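Local coordinates for sortase family protein (PDB 4D70) that acts as a class D sortase, a cysteine transpeptidase that probably cuts the sorting signals of surface proteins and joins them to an amine acceptor, at residues 75-80 against 88-93; 103-108 against 165-170; 35-40 against 61-66; 145-150 against 176-181. All coordinates share one frame; numbering follows the deposited sequence.

Contact 1: 75-80 against 88-93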
loop_
_atom_site.group_PDB
_atom_site.type_symbol
_atom_site.label_atom_id
_atom_site.label_comp_id
_atom_site.label_asym_id
_atom_site.label_seq_id
_atom_site.Cartn_x
_atom_site.Cartn_y
_atom_site.Cartn_z
ATOM N N ILE A 75 4.614 4.519 0.067
ATOM C CA ILE A 75 3.177 4.578 0.213
ATOM C C ILE A 75 2.807 5.850 0.867
ATOM O O ILE A 75 3.320 6.145 1.912
ATOM C CB ILE A 75 2.627 3.389 0.984
ATOM C CG1 ILE A 75 2.968 2.100 0.192
ATOM C CG2 ILE A 75 1.081 3.516 1.158
ATOM C CD1 ILE A 75 2.811 0.848 1.000
ATOM N N ALA A 76 1.898 6.597 0.240
ATOM C CA ALA A 76 1.388 7.859 0.850
ATOM C C ALA A 76 0.104 7.634 1.617
ATOM O O ALA A 76 -0.658 6.740 1.300
ATOM C CB ALA A 76 1.146 8.899 -0.234
ATOM N N GLU A 77 -0.176 8.479 2.596
ATOM C CA GLU A 77 -1.468 8.459 3.234
ATOM C C GLU A 77 -2.579 9.023 2.378
ATOM O O GLU A 77 -2.412 10.024 1.715
ATOM C CB GLU A 77 -1.428 9.221 4.557
ATOM C CG GLU A 77 -2.742 9.245 5.343
ATOM C CD GLU A 77 -3.234 7.880 5.809
ATOM O OE1 GLU A 77 -2.542 6.867 5.590
ATOM O OE2 GLU A 77 -4.334 7.807 6.395
ATOM N N GLY A 78 -3.723 8.338 2.369
ATOM C CA GLY A 78 -4.876 8.778 1.636
ATOM C C GLY A 78 -5.119 8.069 0.342
ATOM O O GLY A 78 -4.197 7.497 -0.263
ATOM N N SER A 79 -6.369 8.101 -0.089
ATOM C CA SER A 79 -6.721 7.494 -1.359
ATOM C C SER A 79 -7.594 8.446 -2.175
ATOM O O SER A 79 -8.379 7.988 -2.979
ATOM C CB SER A 79 -7.444 6.177 -1.140
ATOM O OG SER A 79 -8.673 6.414 -0.488
ATOM N N THR A 80 -7.426 9.760 -1.992
ATOM C CA THR A 80 -8.131 10.740 -2.818
ATOM C C THR A 80 -7.476 10.797 -4.179
ATOM O O THR A 80 -6.356 10.321 -4.366
ATOM C CB THR A 80 -8.042 12.142 -2.232
ATOM O OG1 THR A 80 -6.663 12.509 -2.109
ATOM C CG2 THR A 80 -8.707 12.194 -0.885
ATOM N N ILE A 88 1.134 5.742 -4.781
ATOM C CA ILE A 88 0.345 4.660 -4.211
ATOM C C ILE A 88 -0.207 5.199 -2.895
ATOM O O ILE A 88 0.517 5.837 -2.149
ATOM C CB ILE A 88 1.251 3.468 -3.869
ATOM C CG1 ILE A 88 1.854 2.821 -5.109
ATOM C CG2 ILE A 88 0.497 2.438 -3.075
ATOM C CD1 ILE A 88 2.899 1.793 -4.726
ATOM N N GLY A 89 -1.443 4.913 -2.578
ATOM C CA GLY A 89 -2.086 5.539 -1.420
ATOM C C GLY A 89 -2.679 4.554 -0.451
ATOM O O GLY A 89 -3.035 3.428 -0.845
ATOM N N HIS A 90 -2.746 4.937 0.819
ATOM C CA HIS A 90 -3.286 4.069 1.875
ATOM C C HIS A 90 -4.729 4.467 2.098
ATOM O O HIS A 90 -5.024 5.647 2.363
ATOM C CB HIS A 90 -2.438 4.195 3.140
ATOM C CG HIS A 90 -3.054 3.596 4.349
ATOM N ND1 HIS A 90 -3.351 4.316 5.499
ATOM C CD2 HIS A 90 -3.399 2.329 4.612
ATOM C CE1 HIS A 90 -3.858 3.504 6.407
ATOM N NE2 HIS A 90 -3.922 2.296 5.877
ATOM N N PHE A 91 -5.646 3.518 2.018
ATOM C CA PHE A 91 -7.043 3.813 2.349
ATOM C C PHE A 91 -7.172 4.203 3.825
ATOM O O PHE A 91 -6.790 3.462 4.762
ATOM C CB PHE A 91 -7.979 2.658 2.102
ATOM C CG PHE A 91 -8.217 2.353 0.668
ATOM C CD1 PHE A 91 -7.419 1.460 0.006
ATOM C CD2 PHE A 91 -9.293 2.938 -0.027
ATOM C CE1 PHE A 91 -7.637 1.139 -1.330
ATOM C CE2 PHE A 91 -9.509 2.641 -1.378
ATOM C CZ PHE A 91 -8.687 1.719 -2.027
ATOM N N GLU A 92 -7.812 5.340 4.008
ATOM C CA GLU A 92 -7.878 6.074 5.282
ATOM C C GLU A 92 -8.292 5.260 6.506
ATOM O O GLU A 92 -7.681 5.333 7.567
ATOM C CB GLU A 92 -8.823 7.312 5.098
ATOM C CG GLU A 92 -8.232 8.373 4.122
ATOM C CD GLU A 92 -8.568 8.223 2.588
ATOM O OE1 GLU A 92 -8.952 7.105 2.113
ATOM O OE2 GLU A 92 -8.394 9.255 1.809
ATOM N N ASN A 93 -9.351 4.537 6.405
ATOM C CA ASN A 93 -9.841 3.873 7.624
ATOM C C ASN A 93 -9.378 2.413 7.730
ATOM O O ASN A 93 -10.004 1.592 8.368
ATOM C CB ASN A 93 -11.356 3.978 7.661
ATOM C CG ASN A 93 -11.824 5.427 7.701
ATOM O OD1 ASN A 93 -11.411 6.203 8.547
ATOM N ND2 ASN A 93 -12.644 5.796 6.751
HETATM O O HOH W 1 -4.802 5.950 8.238
#
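His90 meets Ile75, Ala76 and Glu77 with successive atoms of its side chain. Its CB lies 4.1 Å from Ile75 CG2 and 3.6 Å from the carbonyl O of Ala76. With CG anti to the backbone N (chi1 167°), ND1 is placed beside the Glu77 carboxylate and donates to Glu77 OE1 at 2.7 Å. That bond is nearly straight (164°): the oxygen lies almost in the ring plane and is approached on its syn side, although carboxylate and ring are inclined by 45°. The other ring nitrogen, NE2, bonds to Ala95 O, so both are held and rotation about CB-CG should be restricted. Glu77 OE2 takes a water that also donates to Glu92 O. Strands 71-77 and 88-90 pair in parallel, though strongly twisted against each other, flanking helix 81-86 in a beta-alpha-beta unit; Ala76 N to Ile88 O (2.9 Å) and His90 N to Ala76 O (2.8 Å) tie them together. Where the strands give way to loop, Glu92 grips Ser79 twice: the hydroxyl OG donates to OE1 at 2.7 Å on the syn side, whereas the backbone N reaches OE2 at 3.0 Å from well above the carboxylate plane. Ser79 CB rests over a face of the Phe91 ring.

Contact 2: 103-108 against 165-170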
loop_
_atom_site.group_PDB
_atom_site.type_symbol
_atom_site.label_atom_id
_atom_site.label_comp_id
_atom_site.label_asym_id
_atom_site.label_seq_id
_atom_site.Cartn_x
_atom_site.Cartn_y
_atom_site.Cartn_z
ATOM N N PHE A 103 -4.403 -3.796 6.091
ATOM C CA PHE A 103 -3.698 -2.625 5.580
ATOM C C PHE A 103 -3.948 -2.580 4.063
ATOM O O PHE A 103 -3.435 -3.435 3.337
ATOM C CB PHE A 103 -2.178 -2.810 5.876
ATOM C CG PHE A 103 -1.284 -1.835 5.168
ATOM C CD1 PHE A 103 -1.459 -0.456 5.337
ATOM C CD2 PHE A 103 -0.244 -2.270 4.368
ATOM C CE1 PHE A 103 -0.641 0.437 4.676
ATOM C CE2 PHE A 103 0.564 -1.371 3.688
ATOM C CZ PHE A 103 0.376 -0.015 3.853
ATOM N N SER A 104 -4.714 -1.581 3.631
ATOM C CA SER A 104 -5.173 -1.486 2.273
ATOM C C SER A 104 -4.606 -0.326 1.487
ATOM O O SER A 104 -4.505 0.802 1.969
ATOM C CB SER A 104 -6.676 -1.363 2.237
ATOM O OG SER A 104 -7.269 -2.499 2.806
ATOM N N ILE A 105 -4.159 -0.632 0.280
ATOM C CA ILE A 105 -3.502 0.349 -0.567
ATOM C C ILE A 105 -4.127 0.398 -1.927
ATOM O O ILE A 105 -4.635 -0.623 -2.450
ATOM C CB ILE A 105 -1.984 0.227 -0.559
ATOM C CG1 ILE A 105 -1.453 -1.086 -1.065
ATOM C CG2 ILE A 105 -1.539 0.386 0.893
ATOM C CD1 ILE A 105 0.055 -1.099 -1.290
ATOM N N ALA A 106 -4.098 1.581 -2.528
ATOM C CA ALA A 106 -4.764 1.825 -3.837
ATOM C C ALA A 106 -3.689 2.153 -4.823
ATOM O O ALA A 106 -2.816 2.997 -4.564
ATOM C CB ALA A 106 -5.728 2.991 -3.735
ATOM N N GLY A 107 -3.725 1.478 -5.944
ATOM C CA GLY A 107 -2.731 1.625 -6.970
ATOM C C GLY A 107 -3.307 2.022 -8.306
ATOM O O GLY A 107 -2.785 1.691 -9.351
ATOM N N HIS A 108 -4.390 2.754 -8.248
ATOM C CA HIS A 108 -5.020 3.265 -9.461
ATOM C C HIS A 108 -5.680 4.560 -9.108
ATOM O O HIS A 108 -5.992 4.786 -7.921
ATOM C CB HIS A 108 -6.086 2.288 -9.948
ATOM C CG HIS A 108 -7.256 2.185 -9.018
ATOM N ND1 HIS A 108 -8.494 2.729 -9.306
ATOM C CD2 HIS A 108 -7.397 1.551 -7.833
ATOM C CE1 HIS A 108 -9.337 2.447 -8.328
ATOM N NE2 HIS A 108 -8.695 1.724 -7.427
ATOM N N MET A 165 -3.074 -7.620 4.328
ATOM C CA MET A 165 -2.989 -6.435 3.528
ATOM C C MET A 165 -3.636 -6.678 2.201
ATOM O O MET A 165 -3.900 -7.814 1.826
ATOM C CB MET A 165 -1.562 -5.882 3.305
ATOM C CG MET A 165 -0.650 -6.718 2.442
ATOM S SD MET A 165 0.856 -5.846 1.996
ATOM C CE MET A 165 0.243 -4.650 0.822
ATOM N N THR A 166 -3.930 -5.562 1.511
ATOM C CA THR A 166 -4.716 -5.598 0.265
ATOM C C THR A 166 -4.181 -4.551 -0.669
ATOM O O THR A 166 -3.874 -3.460 -0.249
ATOM C CB THR A 166 -6.222 -5.263 0.527
ATOM O OG1 THR A 166 -6.791 -6.240 1.429
ATOM C CG2 THR A 166 -7.080 -5.320 -0.788
ATOM N N ILE A 167 -4.022 -4.925 -1.937
ATOM C CA ILE A 167 -3.679 -3.974 -3.011
ATOM C C ILE A 167 -4.813 -3.956 -4.005
ATOM O O ILE A 167 -5.249 -4.989 -4.447
ATOM C CB ILE A 167 -2.391 -4.384 -3.748
ATOM C CG1 ILE A 167 -1.242 -4.554 -2.746
ATOM C CG2 ILE A 167 -2.068 -3.341 -4.824
ATOM C CD1 ILE A 167 0.129 -4.730 -3.344
ATOM N N VAL A 168 -5.335 -2.792 -4.287
ATOM C CA VAL A 168 -6.412 -2.608 -5.247
ATOM C C VAL A 168 -5.927 -1.844 -6.485
ATOM O O VAL A 168 -5.445 -0.710 -6.365
ATOM C CB VAL A 168 -7.549 -1.743 -4.618
ATOM C CG1 VAL A 168 -8.758 -1.616 -5.568
ATOM C CG2 VAL A 168 -7.975 -2.365 -3.309
ATOM N N THR A 169 -6.068 -2.461 -7.647
ATOM C CA THR A 169 -5.784 -1.827 -8.944
ATOM C C THR A 169 -6.953 -2.121 -9.851
ATOM O O THR A 169 -7.934 -2.721 -9.424
ATOM C CB THR A 169 -4.478 -2.363 -9.581
ATOM O OG1 THR A 169 -4.503 -3.813 -9.681
ATOM C CG2 THR A 169 -3.286 -1.976 -8.789
ATOM N N CYS A 170 -6.880 -1.700 -11.121
ATOM C CA CYS A 170 -7.919 -1.969 -12.105
ATOM C C CYS A 170 -7.532 -3.081 -13.073
ATOM O O CYS A 170 -6.370 -3.325 -13.331
ATOM C CB CYS A 170 -8.196 -0.683 -12.966
ATOM S SG CYS A 170 -8.749 0.670 -11.942
#
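Strand pairing in the buried middle of the sheet joins Phe103-His108 to Met165-Cys170, the two strands running parallel with their axes 13° apart. Four backbone bonds establish the register: Thr166 N to Phe103 O, Ile105 N to Thr166 O, Val168 N to Ile105 O and Gly107 N to Val168 O, all between 2.8 and 2.9 Å. On one face Ile105 and Ile167 lie side by side, CG1 to CG1 at 3.9 Å, and the Ile105 CD1 methyl reaches Met165 CE at 4.1 Å. Ile105 CG1 sits between its backbone N and carbonyl carbon (chi1 61°), a turn that also brings it within 3.5 Å of Thr166 O. Phe103 and Met165 extend this apolar row, with Met165 CB set obliquely to the ring. On the other face Ser104 OG bonds to the backbone O of Asn102, and Thr166 OG1 to the Asn102 side chain and to Lys181 NZ. At the C-terminal end of the pairing, the His108 ring presents its CD2 edge to Val168 O, in plane at 3.3 Å. Cys170 SG approaches the same ring obliquely, 3.4 Å from ND1, while ND1 bonds to Asn110 O. Residues 166-170 read Thr-Ile-Val-Thr-Cys, resembling the TLXTC signature of sortases with Ile in the Leu position; with His108 close by and Arg177 touching Cys170, the geometry is consistent with the His-Cys-Arg active site of this family's beta-barrel fold.

Contact 3: 35-40 against 61-66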
loop_
_atom_site.group_PDB
_atom_site.type_symbol
_atom_site.label_atom_id
_atom_site.label_comp_id
_atom_site.label_asym_id
_atom_site.label_seq_id
_atom_site.Cartn_x
_atom_site.Cartn_y
_atom_site.Cartn_z
ATOM N N GLU A 35 11.854 10.263 -0.823
ATOM C CA GLU A 35 13.082 10.719 -0.142
ATOM C C GLU A 35 12.787 11.336 1.221
ATOM O O GLU A 35 13.513 11.112 2.187
ATOM C CB GLU A 35 13.876 11.656 -1.046
ATOM C CG GLU A 35 14.460 10.949 -2.273
ATOM C CD GLU A 35 15.213 9.645 -1.931
ATOM O OE1 GLU A 35 16.100 9.652 -1.037
ATOM O OE2 GLU A 35 14.927 8.582 -2.546
ATOM N N GLU A 36 11.676 12.042 1.335
ATOM C CA GLU A 36 11.330 12.679 2.599
ATOM C C GLU A 36 11.056 11.656 3.672
ATOM O O GLU A 36 11.324 11.868 4.855
ATOM C CB GLU A 36 10.120 13.620 2.411
ATOM C CG GLU A 36 10.208 14.442 1.121
ATOM C CD GLU A 36 9.636 15.837 1.213
ATOM O OE1 GLU A 36 8.398 16.002 1.318
ATOM O OE2 GLU A 36 10.434 16.785 1.111
ATOM N N PHE A 37 10.469 10.525 3.272
ATOM C CA PHE A 37 10.142 9.519 4.253
ATOM C C PHE A 37 11.430 8.858 4.731
ATOM O O PHE A 37 11.618 8.653 5.928
ATOM C CB PHE A 37 9.197 8.434 3.638
ATOM C CG PHE A 37 8.778 7.385 4.618
ATOM C CD1 PHE A 37 7.909 7.672 5.642
ATOM C CD2 PHE A 37 9.221 6.078 4.469
ATOM C CE1 PHE A 37 7.513 6.689 6.525
ATOM C CE2 PHE A 37 8.835 5.080 5.352
ATOM C CZ PHE A 37 7.998 5.384 6.389
ATOM N N LYS A 38 12.272 8.456 3.785
ATOM C CA LYS A 38 13.542 7.793 4.113
ATOM C C LYS A 38 14.365 8.617 5.060
ATOM O O LYS A 38 14.996 8.080 5.973
ATOM C CB LYS A 38 14.355 7.544 2.846
ATOM C CG LYS A 38 13.795 6.420 1.990
ATOM C CD LYS A 38 14.519 6.377 0.658
ATOM C CE LYS A 38 14.324 5.042 -0.022
ATOM N NZ LYS A 38 14.963 5.038 -1.371
ATOM N N GLU A 39 14.331 9.936 4.872
ATOM C CA GLU A 39 15.031 10.818 5.798
ATOM C C GLU A 39 14.539 10.631 7.218
ATOM O O GLU A 39 15.321 10.821 8.128
ATOM C CB GLU A 39 14.907 12.271 5.344
ATOM C CG GLU A 39 15.904 12.532 4.219
ATOM C CD GLU A 39 15.780 13.899 3.541
ATOM O OE1 GLU A 39 14.718 14.570 3.663
ATOM O OE2 GLU A 39 16.774 14.297 2.891
ATOM N N LYS A 40 13.283 10.196 7.432
ATOM C CA LYS A 40 12.795 10.103 8.812
ATOM C C LYS A 40 13.244 8.855 9.549
ATOM O O LYS A 40 13.098 8.760 10.761
ATOM C CB LYS A 40 11.288 10.205 8.889
ATOM C CG LYS A 40 10.724 11.379 8.137
ATOM C CD LYS A 40 9.235 11.483 8.408
ATOM C CE LYS A 40 8.610 12.551 7.545
ATOM N NZ LYS A 40 7.150 12.616 7.830
ATOM N N ILE A 61 4.145 6.979 4.443
ATOM C CA ILE A 61 3.957 6.227 5.683
ATOM C C ILE A 61 4.712 4.907 5.756
ATOM O O ILE A 61 4.819 4.343 6.814
ATOM C CB ILE A 61 2.449 5.963 5.935
ATOM C CG1 ILE A 61 1.881 5.066 4.839
ATOM C CG2 ILE A 61 1.677 7.275 6.033
ATOM C CD1 ILE A 61 0.570 4.493 5.210
ATOM N N ALA A 62 5.171 4.414 4.615
ATOM C CA ALA A 62 5.915 3.170 4.541
ATOM C C ALA A 62 6.593 3.105 3.188
ATOM O O ALA A 62 6.171 3.743 2.217
ATOM C CB ALA A 62 4.964 1.954 4.693
ATOM N N LEU A 63 7.584 2.260 3.129
ATOM C CA LEU A 63 8.130 1.826 1.905
ATOM C C LEU A 63 7.488 0.489 1.535
ATOM O O LEU A 63 7.097 -0.308 2.388
ATOM C CB LEU A 63 9.636 1.554 2.072
ATOM C CG LEU A 63 10.541 2.746 2.502
ATOM C CD1 LEU A 63 11.978 2.237 2.585
ATOM C CD2 LEU A 63 10.457 3.942 1.551
ATOM N N ILE A 64 7.384 0.274 0.267
ATOM C CA ILE A 64 6.948 -0.995 -0.284
ATOM C C ILE A 64 7.994 -1.519 -1.251
ATOM O O ILE A 64 8.448 -0.825 -2.172
ATOM C CB ILE A 64 5.565 -0.867 -0.958
ATOM C CG1 ILE A 64 5.098 -2.231 -1.522
ATOM C CG2 ILE A 64 5.569 0.184 -2.094
ATOM C CD1 ILE A 64 3.596 -2.295 -1.782
ATOM N N ASP A 65 8.370 -2.775 -1.064
ATOM C CA ASP A 65 9.246 -3.495 -1.985
ATOM C C ASP A 65 8.624 -4.812 -2.370
ATOM O O ASP A 65 8.225 -5.584 -1.508
ATOM C CB ASP A 65 10.588 -3.770 -1.292
ATOM C CG ASP A 65 11.330 -2.500 -0.978
ATOM O OD1 ASP A 65 11.957 -1.974 -1.925
ATOM O OD2 ASP A 65 11.191 -1.975 0.151
ATOM N N ILE A 66 8.466 -5.023 -3.669
ATOM C CA ILE A 66 8.024 -6.285 -4.230
ATOM C C ILE A 66 9.030 -6.779 -5.267
ATOM O O ILE A 66 9.023 -6.364 -6.435
ATOM C CB ILE A 66 6.664 -6.159 -4.908
ATOM C CG1 ILE A 66 5.689 -5.389 -3.969
ATOM C CG2 ILE A 66 6.172 -7.503 -5.236
ATOM C CD1 ILE A 66 4.351 -5.156 -4.594
#
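Helix 35-39 crosses strand 61-66 at 108°, its axis 9.0 Å away at the closest approach, and the nearest CA atoms are those of Phe37 and Ile61. That gap is bridged chiefly by one aromatic side chain. Phe37 carries CG anti to its own N (chi1 -178°), which sends the ring from the helix onto the backbone of the strand. Ala62 N lies over one face of the ring, 3.4 Å above its plane and displaced to the rim; CZ also comes within 3.4 Å of Ile61 O, which is met obliquely. Further along the strand, the end of the Leu63 side chain comes close to the helix and places CD2 3.8 Å from Phe37 CD2. The same methyl meets Lys38 CG at 4.2 Å, the two side chains crossing at about a right angle, so CD2 touches both Phe37 and Lys38. Beyond CG the Lys38 chain is extended and carries NZ to a long ion pair with Glu35 OE2 (3.7 Å), a carboxylate that also has Lys31 as a salt-bridge partner. The strand side is thus met by aromatic and aliphatic carbon, with the charges farther out. Phe37 further packs on the Phe41 ring, inclined by about 70°, and on Leu134, placing helix 29-39 against one end of strand 60-66, which itself lies between strands 71-77 and 128-132 in the sheet.

Contact 4: 145-150 against 176-181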
loop_
_atom_site.group_PDB
_atom_site.type_symbol
_atom_site.label_atom_id
_atom_site.label_comp_id
_atom_site.label_asym_id
_atom_site.label_seq_id
_atom_site.Cartn_x
_atom_site.Cartn_y
_atom_site.Cartn_z
ATOM N N ILE A 145 -5.817 -13.805 -4.822
ATOM C CA ILE A 145 -5.888 -12.917 -5.972
ATOM C C ILE A 145 -7.241 -13.059 -6.629
ATOM O O ILE A 145 -7.662 -14.160 -6.949
ATOM C CB ILE A 145 -4.805 -13.231 -7.001
ATOM C CG1 ILE A 145 -3.444 -13.114 -6.344
ATOM C CG2 ILE A 145 -4.803 -12.234 -8.139
ATOM C CD1 ILE A 145 -2.323 -13.665 -7.204
ATOM N N PHE A 146 -7.930 -11.953 -6.826
ATOM C CA PHE A 146 -9.227 -12.056 -7.462
ATOM C C PHE A 146 -9.674 -10.763 -8.127
ATOM O O PHE A 146 -9.076 -9.695 -7.920
ATOM C CB PHE A 146 -10.296 -12.580 -6.505
ATOM C CG PHE A 146 -10.583 -11.650 -5.342
ATOM C CD1 PHE A 146 -9.868 -11.753 -4.202
ATOM C CD2 PHE A 146 -11.630 -10.734 -5.396
ATOM C CE1 PHE A 146 -10.148 -10.960 -3.100
ATOM C CE2 PHE A 146 -11.899 -9.932 -4.336
ATOM C CZ PHE A 146 -11.163 -10.048 -3.162
ATOM N N VAL A 147 -10.693 -10.896 -8.977
ATOM C CA VAL A 147 -11.246 -9.754 -9.706
ATOM C C VAL A 147 -12.640 -9.514 -9.158
ATOM O O VAL A 147 -13.365 -10.452 -8.922
ATOM C CB VAL A 147 -11.399 -10.088 -11.194
ATOM C CG1 VAL A 147 -12.041 -8.921 -11.948
ATOM C CG2 VAL A 147 -10.030 -10.367 -11.796
ATOM N N THR A 148 -13.009 -8.281 -8.995
ATOM C CA THR A 148 -14.280 -7.920 -8.437
ATOM C C THR A 148 -14.750 -6.614 -9.057
ATOM O O THR A 148 -14.053 -6.030 -9.909
ATOM C CB THR A 148 -14.237 -7.850 -6.878
ATOM O OG1 THR A 148 -15.567 -7.776 -6.396
ATOM C CG2 THR A 148 -13.501 -6.614 -6.359
ATOM N N SER A 149 -15.917 -6.128 -8.640
ATOM C CA SER A 149 -16.402 -4.835 -9.134
ATOM C C SER A 149 -15.871 -3.645 -8.399
ATOM O O SER A 149 -15.468 -3.728 -7.237
ATOM C CB SER A 149 -17.960 -4.777 -9.111
ATOM O OG SER A 149 -18.413 -4.692 -7.789
ATOM N N PRO A 150 -15.979 -2.477 -9.051
ATOM C CA PRO A 150 -15.660 -1.230 -8.366
ATOM C C PRO A 150 -16.573 -0.907 -7.199
ATOM O O PRO A 150 -16.195 -0.150 -6.363
ATOM C CB PRO A 150 -15.792 -0.180 -9.464
ATOM C CG PRO A 150 -15.668 -0.952 -10.745
ATOM C CD PRO A 150 -16.332 -2.252 -10.465
ATOM N N ASP A 176 -13.109 -3.361 -14.020
ATOM C CA ASP A 176 -13.141 -4.223 -12.820
ATOM C C ASP A 176 -11.945 -3.865 -11.958
ATOM O O ASP A 176 -11.106 -3.056 -12.308
ATOM C CB ASP A 176 -13.022 -5.676 -13.242
ATOM C CG ASP A 176 -14.171 -6.137 -14.104
ATOM O OD1 ASP A 176 -15.327 -5.749 -13.871
ATOM O OD2 ASP A 176 -13.914 -6.931 -14.995
ATOM N N ARG A 177 -11.940 -4.432 -10.776
ATOM C CA ARG A 177 -10.871 -4.227 -9.807
ATOM C C ARG A 177 -10.098 -5.487 -9.612
ATOM O O ARG A 177 -10.680 -6.558 -9.458
ATOM C CB ARG A 177 -11.419 -3.727 -8.465
ATOM C CG ARG A 177 -12.127 -2.361 -8.586
ATOM C CD ARG A 177 -11.208 -1.293 -9.136
ATOM N NE ARG A 177 -11.887 -0.006 -9.419
ATOM C CZ ARG A 177 -12.240 0.441 -10.629
ATOM N NH1 ARG A 177 -12.056 -0.277 -11.743
ATOM N NH2 ARG A 177 -12.803 1.628 -10.732
ATOM N N TYR A 178 -8.789 -5.366 -9.607
ATOM C CA TYR A 178 -7.905 -6.511 -9.437
ATOM C C TYR A 178 -7.393 -6.376 -8.002
ATOM O O TYR A 178 -6.860 -5.318 -7.597
ATOM C CB TYR A 178 -6.762 -6.413 -10.435
ATOM C CG TYR A 178 -5.876 -7.643 -10.511
ATOM C CD1 TYR A 178 -6.174 -8.666 -11.388
ATOM C CD2 TYR A 178 -4.715 -7.739 -9.776
ATOM C CE1 TYR A 178 -5.354 -9.777 -11.494
ATOM C CE2 TYR A 178 -3.886 -8.883 -9.857
ATOM C CZ TYR A 178 -4.190 -9.855 -10.722
ATOM O OH TYR A 178 -3.379 -10.955 -10.814
ATOM N N ILE A 179 -7.591 -7.421 -7.235
ATOM C CA ILE A 179 -7.319 -7.463 -5.800
ATOM C C ILE A 179 -6.233 -8.479 -5.474
ATOM O O ILE A 179 -6.348 -9.636 -5.770
ATOM C CB ILE A 179 -8.594 -7.854 -5.041
ATOM C CG1 ILE A 179 -9.825 -7.008 -5.513
ATOM C CG2 ILE A 179 -8.384 -7.740 -3.543
ATOM C CD1 ILE A 179 -9.645 -5.515 -5.385
ATOM N N VAL A 180 -5.224 -8.043 -4.738
ATOM C CA VAL A 180 -4.189 -8.897 -4.202
ATOM C C VAL A 180 -4.266 -8.779 -2.686
ATOM O O VAL A 180 -4.150 -7.671 -2.161
ATOM C CB VAL A 180 -2.826 -8.427 -4.712
ATOM C CG1 VAL A 180 -1.715 -9.271 -4.125
ATOM C CG2 VAL A 180 -2.737 -8.551 -6.236
ATOM N N LYS A 181 -4.412 -9.912 -2.016
ATOM C CA LYS A 181 -4.396 -9.984 -0.565
ATOM C C LYS A 181 -3.239 -10.834 -0.096
ATOM O O LYS A 181 -2.829 -11.810 -0.783
ATOM C CB LYS A 181 -5.723 -10.551 -0.034
ATOM C CG LYS A 181 -6.891 -9.511 -0.259
ATOM C CD LYS A 181 -8.180 -9.948 0.445
ATOM C CE LYS A 181 -9.264 -8.858 0.478
ATOM N NZ LYS A 181 -9.021 -7.862 1.565
#
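The Phe146 ring lies with one face on Ile179, whose CB stands 3.8 Å above the plane over the ring centre, and has Lys181 CD at its edge. A chi1 of 65° folds this ring back over the neighbouring strand. A second flat group, the Arg177 guanidinium, bears Pro150 CG on one face, 3.7 Å above its centre. NH1 donates to Asp176 O at 3.0 Å, in the guanidinium plane but from above the carbonyl's; a further bond runs to Gly174 O, and together with the proline these should restrict the group's rotation. Strands 137-148 and 176-184 are antiparallel neighbours in the sortase sheet: Phe146-Ile179 and Thr148-Arg177 are hydrogen-bonded pairs, and Val147-Tyr178 between them is a non-hydrogen-bonded one. Bonds such as Ile179 N to Phe146 O and Arg177 N to Thr148 O, both 2.8 Å, are short and fairly straight. On the opposite face of the sheet from Phe146, Ile145 CG2 comes to 3.3 Å from Tyr178 OH, and Val147 CG1 touches Asp176 CB at 3.6 Å. Back on the Phe146 face, Thr148 CG2 packs on Ile179 CG1 at 3.8 Å, while the threonine hydroxyl bonds to Asp152 in the following loop.

In the fold
All four contacts reach one curled mixed sheet. Contact 3, then contact 1, come first along the chain; contacts 2 and 4 follow with their segments alternating. Strand 60-66 pairs with 71-77, linking contacts 3 and 1, whose centres are 14 Å apart. Strands 88-90 and 101-109 pair next, giving 9 Å between the centres of contacts 1 and 2, and strands 163-171 and 176-184 set contact 4 another 9 Å from contact 2. Contacts 3 and 4, with centres 26 Å apart, lie on opposite sides of the chain's centre. Contact 2 thus occupies the middle, where Cys170 SG touches Arg177 NH1 of contact 4, consistent with a sortase active site assembled from three strands.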